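Long-range contacts in protein-glutaminase (Chryseobacterium proteolyticum, PDB 2ZK9), which hydrolyses the side-chain amides of glutamine residues in proteins, deamidating them to glutamate: residues F15-K19 / I102-S108; C42-A46 / Y82-I86. All coordinates share one frame; numbering follows the deposited sequence.

Contact 1 of 2, residues F15-K19 / I102-S108; sequences FNQIK and IDPSLFS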
loop_
_atom_site.group_PDB
_atom_site.type_symbol
_atom_site.label_atom_id
_atom_site.label_comp_id
_atom_site.label_asym_id
_atom_site.label_seq_id
_atom_site.Cartn_x
_atom_site.Cartn_y
_atom_site.Cartn_z
ATOM N N PHE A 15 1.934 10.986 -5.921
ATOM C CA PHE A 15 2.087 9.686 -6.570
ATOM C C PHE A 15 3.517 9.525 -7.107
ATOM O O PHE A 15 4.152 8.479 -6.901
ATOM C CB PHE A 15 1.040 9.521 -7.678
ATOM C CG PHE A 15 1.186 8.161 -8.317
ATOM C CD1 PHE A 15 1.968 7.951 -9.448
ATOM C CD2 PHE A 15 0.559 7.092 -7.768
ATOM C CE1 PHE A 15 2.113 6.686 -9.955
ATOM C CE2 PHE A 15 0.714 5.821 -8.264
ATOM C CZ PHE A 15 1.523 5.619 -9.328
ATOM N N ASN A 16 3.998 10.543 -7.816
ATOM C CA ASN A 16 5.348 10.460 -8.348
ATOM C C ASN A 16 6.397 10.330 -7.262
ATOM O O ASN A 16 7.387 9.576 -7.400
ATOM C CB ASN A 16 5.602 11.690 -9.257
ATOM C CG ASN A 16 4.813 11.639 -10.533
ATOM O OD1 ASN A 16 4.376 10.602 -11.034
ATOM N ND2 ASN A 16 4.624 12.870 -11.049
ATOM N N GLN A 17 6.227 11.073 -6.171
ATOM C CA GLN A 17 7.158 10.971 -5.051
ATOM C C GLN A 17 7.200 9.553 -4.506
ATOM O O GLN A 17 8.281 9.032 -4.182
ATOM C CB GLN A 17 6.803 11.938 -3.928
ATOM C CG GLN A 17 6.915 13.410 -4.361
ATOM C CD GLN A 17 6.469 14.246 -3.219
ATOM O OE1 GLN A 17 6.984 14.015 -2.121
ATOM N NE2 GLN A 17 5.520 15.148 -3.443
ATOM N N ILE A 18 6.048 8.941 -4.381
ATOM C CA ILE A 18 5.977 7.526 -3.914
ATOM C C ILE A 18 6.637 6.622 -4.908
ATOM O O ILE A 18 7.456 5.770 -4.527
ATOM C CB ILE A 18 4.488 7.180 -3.668
ATOM C CG1 ILE A 18 3.977 7.874 -2.386
ATOM C CG2 ILE A 18 4.354 5.678 -3.547
ATOM C CD1 ILE A 18 2.489 7.854 -2.248
ATOM N N LYS A 19 6.325 6.771 -6.197
ATOM C CA LYS A 19 6.881 5.875 -7.207
ATOM C C LYS A 19 8.389 5.998 -7.251
ATOM O O LYS A 19 9.103 5.021 -7.466
ATOM C CB LYS A 19 6.216 6.101 -8.568
ATOM C CG LYS A 19 6.516 4.890 -9.494
ATOM C CD LYS A 19 5.728 4.882 -10.778
ATOM C CE LYS A 19 5.997 3.746 -11.682
ATOM N NZ LYS A 19 5.386 3.903 -13.001
ATOM N N ILE A 102 -3.653 4.722 -3.687
ATOM C CA ILE A 102 -2.319 4.661 -4.279
ATOM C C ILE A 102 -1.729 3.343 -3.880
ATOM O O ILE A 102 -1.574 3.034 -2.684
ATOM C CB ILE A 102 -1.446 5.856 -3.894
ATOM C CG1 ILE A 102 -2.057 7.156 -4.483
ATOM C CG2 ILE A 102 -0.043 5.625 -4.349
ATOM C CD1 ILE A 102 -1.327 8.431 -4.123
ATOM N N ASP A 103 -1.411 2.499 -4.870
ATOM C CA ASP A 103 -0.803 1.219 -4.597
ATOM C C ASP A 103 0.003 0.769 -5.829
ATOM O O ASP A 103 -0.473 -0.007 -6.649
ATOM C CB ASP A 103 -1.814 0.126 -4.272
ATOM C CG ASP A 103 -1.178 -1.188 -3.945
ATOM O OD1 ASP A 103 0.096 -1.267 -3.937
ATOM O OD2 ASP A 103 -1.922 -2.141 -3.687
ATOM N N PRO A 104 1.239 1.221 -5.935
ATOM C CA PRO A 104 2.100 0.796 -7.058
ATOM C C PRO A 104 2.440 -0.658 -7.107
ATOM O O PRO A 104 3.018 -1.089 -8.113
ATOM C CB PRO A 104 3.346 1.679 -6.857
ATOM C CG PRO A 104 2.866 2.898 -6.170
ATOM C CD PRO A 104 1.865 2.329 -5.183
ATOM N N SER A 105 2.152 -1.452 -6.095
ATOM C CA SER A 105 2.320 -2.904 -6.219
ATOM C C SER A 105 1.299 -3.538 -7.173
ATOM O O SER A 105 1.561 -4.594 -7.678
ATOM C CB SER A 105 2.357 -3.627 -4.879
ATOM O OG SER A 105 1.083 -3.729 -4.217
ATOM N N LEU A 106 0.179 -2.863 -7.383
ATOM C CA LEU A 106 -0.891 -3.321 -8.269
ATOM C C LEU A 106 -1.135 -2.376 -9.433
ATOM O O LEU A 106 -1.632 -2.839 -10.461
ATOM C CB LEU A 106 -2.172 -3.593 -7.492
ATOM C CG LEU A 106 -2.075 -4.718 -6.464
ATOM C CD1 LEU A 106 -3.391 -4.816 -5.690
ATOM C CD2 LEU A 106 -1.725 -6.035 -7.105
ATOM N N PHE A 107 -0.938 -1.093 -9.261
ATOM C CA PHE A 107 -1.239 -0.066 -10.225
ATOM C C PHE A 107 -0.069 0.895 -10.286
ATOM O O PHE A 107 0.028 1.895 -9.554
ATOM C CB PHE A 107 -2.549 0.647 -9.862
ATOM C CG PHE A 107 -3.719 -0.281 -9.902
ATOM C CD1 PHE A 107 -4.386 -0.518 -11.076
ATOM C CD2 PHE A 107 -4.163 -0.890 -8.740
ATOM C CE1 PHE A 107 -5.495 -1.322 -11.136
ATOM C CE2 PHE A 107 -5.247 -1.736 -8.765
ATOM C CZ PHE A 107 -5.927 -1.917 -9.943
ATOM N N SER A 108 0.849 0.629 -11.183
ATOM C CA SER A 108 2.087 1.380 -11.270
ATOM C C SER A 108 1.991 2.760 -11.910
ATOM O O SER A 108 2.926 3.559 -11.806
ATOM C CB SER A 108 3.108 0.570 -12.121
ATOM O OG SER A 108 2.548 0.180 -13.366
#
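The CD2 side of the Phe-15 ring packs obliquely against the CG2 methyl of Ile-102, 3.8 Å from CD2, where helix 8-19 packs on the loop that follows strand 97-102 in a domain of the papain-like clan of cysteine hydrolases. Helix and loop are 83 residues apart in sequence, and the apolar side chains between them illustrate how a helix near the N-terminus can be seated on an irregular turn. With CG swung away from its own backbone N (chi1 -179°), the ring reaches past the helix surface. Its far edge meets backbone oxygen: CZ is 3.5 Å from the O of Ser-108, which sits near the ring plane. One turn further on, Ile-18 divides its branches between two partners, CD1 resting on Ile-102 CG2 at 4.0 Å and CG2 on Pro-104 CG at 4.1 Å. Met-49 of helix 42-55 touches both Ile-18 and Pro-104, so a second helix shares this apolar layer. Were Phe-15 an alanine, the Ile-102 methyl and the Ser-108 carbonyl would probably lose the ring that bridges them, opening a gap between helix and loop. The loop has its own brace: OD1 of Asp-103 accepts from the backbone N of Ser-105, an Asx turn, while the O of Asp-103 takes both Leu-106 N and Phe-107 N. On the solvent side Lys-19, extended beyond CG, reaches out to the loop, where its NZ donates to the backbone O of Ser-108 at 2.8 Å, coming from 43° above the carbonyl plane.

Contact 2 of 2, residues C42-A46 / Y82-I86; sequences CYARA and YHVAI. With NA (sodium ion), chain B.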
loop_
_atom_site.group_PDB
_atom_site.type_symbol
_atom_site.label_atom_id
_atom_site.label_comp_id
_atom_site.label_asym_id
_atom_site.label_seq_id
_atom_site.Cartn_x
_atom_site.Cartn_y
_atom_site.Cartn_z
ATOM N N CYS A 42 2.772 -5.719 2.741
ATOM C CA CYS A 42 1.852 -4.637 2.299
ATOM C C CYS A 42 1.672 -3.578 3.356
ATOM O O CYS A 42 1.582 -2.386 3.049
ATOM C CB CYS A 42 0.513 -5.217 1.921
ATOM S SG CYS A 42 -0.302 -6.205 3.138
ATOM N N TYR A 43 1.601 -3.996 4.612
ATOM C CA TYR A 43 1.417 -3.082 5.742
ATOM C C TYR A 43 2.548 -2.095 5.796
ATOM O O TYR A 43 2.346 -0.905 6.077
ATOM C CB TYR A 43 1.233 -3.934 7.015
ATOM C CG TYR A 43 2.297 -4.969 7.211
ATOM C CD1 TYR A 43 2.218 -6.262 6.731
ATOM C CD2 TYR A 43 3.473 -4.628 7.877
ATOM C CE1 TYR A 43 3.232 -7.198 6.917
ATOM C CE2 TYR A 43 4.469 -5.516 8.086
ATOM C CZ TYR A 43 4.361 -6.814 7.607
ATOM O OH TYR A 43 5.403 -7.689 7.823
ATOM N N ALA A 44 3.785 -2.569 5.598
ATOM C CA ALA A 44 4.964 -1.700 5.634
ATOM C C ALA A 44 4.976 -0.784 4.432
ATOM O O ALA A 44 5.285 0.408 4.539
ATOM C CB ALA A 44 6.207 -2.562 5.716
ATOM N N ARG A 45 4.649 -1.315 3.240
ATOM C CA ARG A 45 4.613 -0.436 2.065
ATOM C C ARG A 45 3.626 0.702 2.267
ATOM O O ARG A 45 3.892 1.840 1.921
ATOM C CB ARG A 45 4.318 -1.217 0.797
ATOM C CG ARG A 45 5.296 -2.338 0.469
ATOM C CD ARG A 45 5.203 -2.819 -0.939
ATOM N NE ARG A 45 3.867 -3.287 -1.378
ATOM C CZ ARG A 45 3.390 -4.490 -1.144
ATOM N NH1 ARG A 45 4.052 -5.420 -0.495
ATOM N NH2 ARG A 45 2.151 -4.806 -1.560
ATOM N N ALA A 46 2.448 0.376 2.818
ATOM C CA ALA A 46 1.407 1.393 3.007
ATOM C C ALA A 46 1.831 2.437 4.000
ATOM O O ALA A 46 1.604 3.633 3.820
ATOM C CB ALA A 46 0.094 0.737 3.398
ATOM N N TYR A 82 -5.332 -10.778 3.299
ATOM C CA TYR A 82 -5.717 -9.390 3.374
ATOM C C TYR A 82 -4.714 -8.597 2.515
ATOM O O TYR A 82 -3.633 -9.059 2.230
ATOM C CB TYR A 82 -5.799 -8.803 4.785
ATOM C CG TYR A 82 -4.479 -8.388 5.349
ATOM C CD1 TYR A 82 -3.601 -9.313 5.912
ATOM C CD2 TYR A 82 -4.055 -7.061 5.326
ATOM C CE1 TYR A 82 -2.382 -8.867 6.411
ATOM C CE2 TYR A 82 -2.887 -6.640 5.814
ATOM C CZ TYR A 82 -2.025 -7.538 6.349
ATOM O OH TYR A 82 -0.849 -7.076 6.872
ATOM N N HIS A 83 -5.123 -7.366 2.190
ATOM C CA HIS A 83 -4.225 -6.422 1.583
ATOM C C HIS A 83 -4.582 -5.029 2.111
ATOM O O HIS A 83 -5.688 -4.799 2.619
ATOM C CB HIS A 83 -4.318 -6.509 0.038
ATOM C CG HIS A 83 -3.277 -5.663 -0.678
ATOM N ND1 HIS A 83 -1.985 -5.595 -0.242
ATOM C CD2 HIS A 83 -3.402 -4.886 -1.755
ATOM C CE1 HIS A 83 -1.344 -4.792 -1.059
ATOM N NE2 HIS A 83 -2.178 -4.337 -2.029
ATOM N N VAL A 84 -3.661 -4.092 2.001
ATOM C CA VAL A 84 -3.838 -2.745 2.469
ATOM C C VAL A 84 -3.094 -1.804 1.523
ATOM O O VAL A 84 -2.027 -2.146 1.013
ATOM C CB VAL A 84 -3.370 -2.580 3.944
ATOM C CG1 VAL A 84 -1.927 -2.965 4.150
ATOM C CG2 VAL A 84 -3.634 -1.180 4.451
ATOM N N ALA A 85 -3.637 -0.609 1.357
ATOM C CA ALA A 85 -2.986 0.480 0.682
ATOM C C ALA A 85 -3.521 1.794 1.259
ATOM O O ALA A 85 -4.370 1.812 2.126
ATOM C CB ALA A 85 -3.166 0.383 -0.832
ATOM N N ILE A 86 -2.943 2.912 0.778
ATOM C CA ILE A 86 -3.398 4.221 1.243
ATOM C C ILE A 86 -4.543 4.705 0.385
ATOM O O ILE A 86 -4.557 4.532 -0.837
ATOM C CB ILE A 86 -2.235 5.245 1.311
ATOM C CG1 ILE A 86 -1.571 5.549 -0.027
ATOM C CG2 ILE A 86 -1.250 4.822 2.383
ATOM C CD1 ILE A 86 -0.724 6.790 -0.001
HETATM NA NA NA B . 0.910 -7.918 2.572
HETATM O O HOH W 1 0.545 -1.451 0.558
HETATM O O HOH W 2 -0.769 -8.022 0.722
HETATM O O HOH W 3 -1.025 -10.116 2.921
#
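A cysteine at the start of a helix facing a histidine on a strand, as in papain-like clan CA enzymes, is consistent with the catalytic centre of this glutaminase: Cys-42 opens helix 42-55 and faces His-83 on strand 82-91. The short helix and strand segments run almost parallel, 5° apart. Cys-42 CB approaches the His-83 ring at its edge, 3.3 Å from ND1, while the ring's other nitrogen, NE2, is hydrogen-bonded to Asp-103, which thereby orients it. Set between backbone N and carbonyl carbon (chi1 55°), SG meets the Tyr-82 ring obliquely, 4.4 Å from its centroid, a sulfur-aromatic contact. SG is also bound to a sodium ion at 2.2 Å, short enough for the assignment to be read with caution. A water on that ion bonds to His-83 ND1 at 2.9 Å. Arg-45 brings NH2 to the same imidazole's edge, 3.5 Å from CE1. Further along the strand the CG1 methyl of Val-84 packs against the first helical turn, touching Cys-42 CB and Ala-46 CB, and a water donates to both Cys-42 O and Val-84 O. Helix and strand thus meet through sulfur, rings, methyls and water rather than direct hydrogen bonds, which sets the sulfur beside an imidazole whose turn is held by Asp-103, a geometry consistent with a nucleophile and its base in this clan.

The two contacts show how depth in one domain sets chemistry. Contact 2 is mostly buried near the centre of the chain and joins a helix to the central sheet through the probable active site; contact 1, about 12 Å away between centres, is only partly buried and ends in a lysine at the surface. Along the sequence, both segments of contact 2 fall between those of contact 1. They meet where strands 82-91 and 97-102 pair, Ile-102 N bonding to Ile-86 O, and Asp-103 turns its carboxylate from the loop of contact 1 toward the histidine of contact 2, OD2 of Asp-103 lying 2.8 Å from NE2 of His-83.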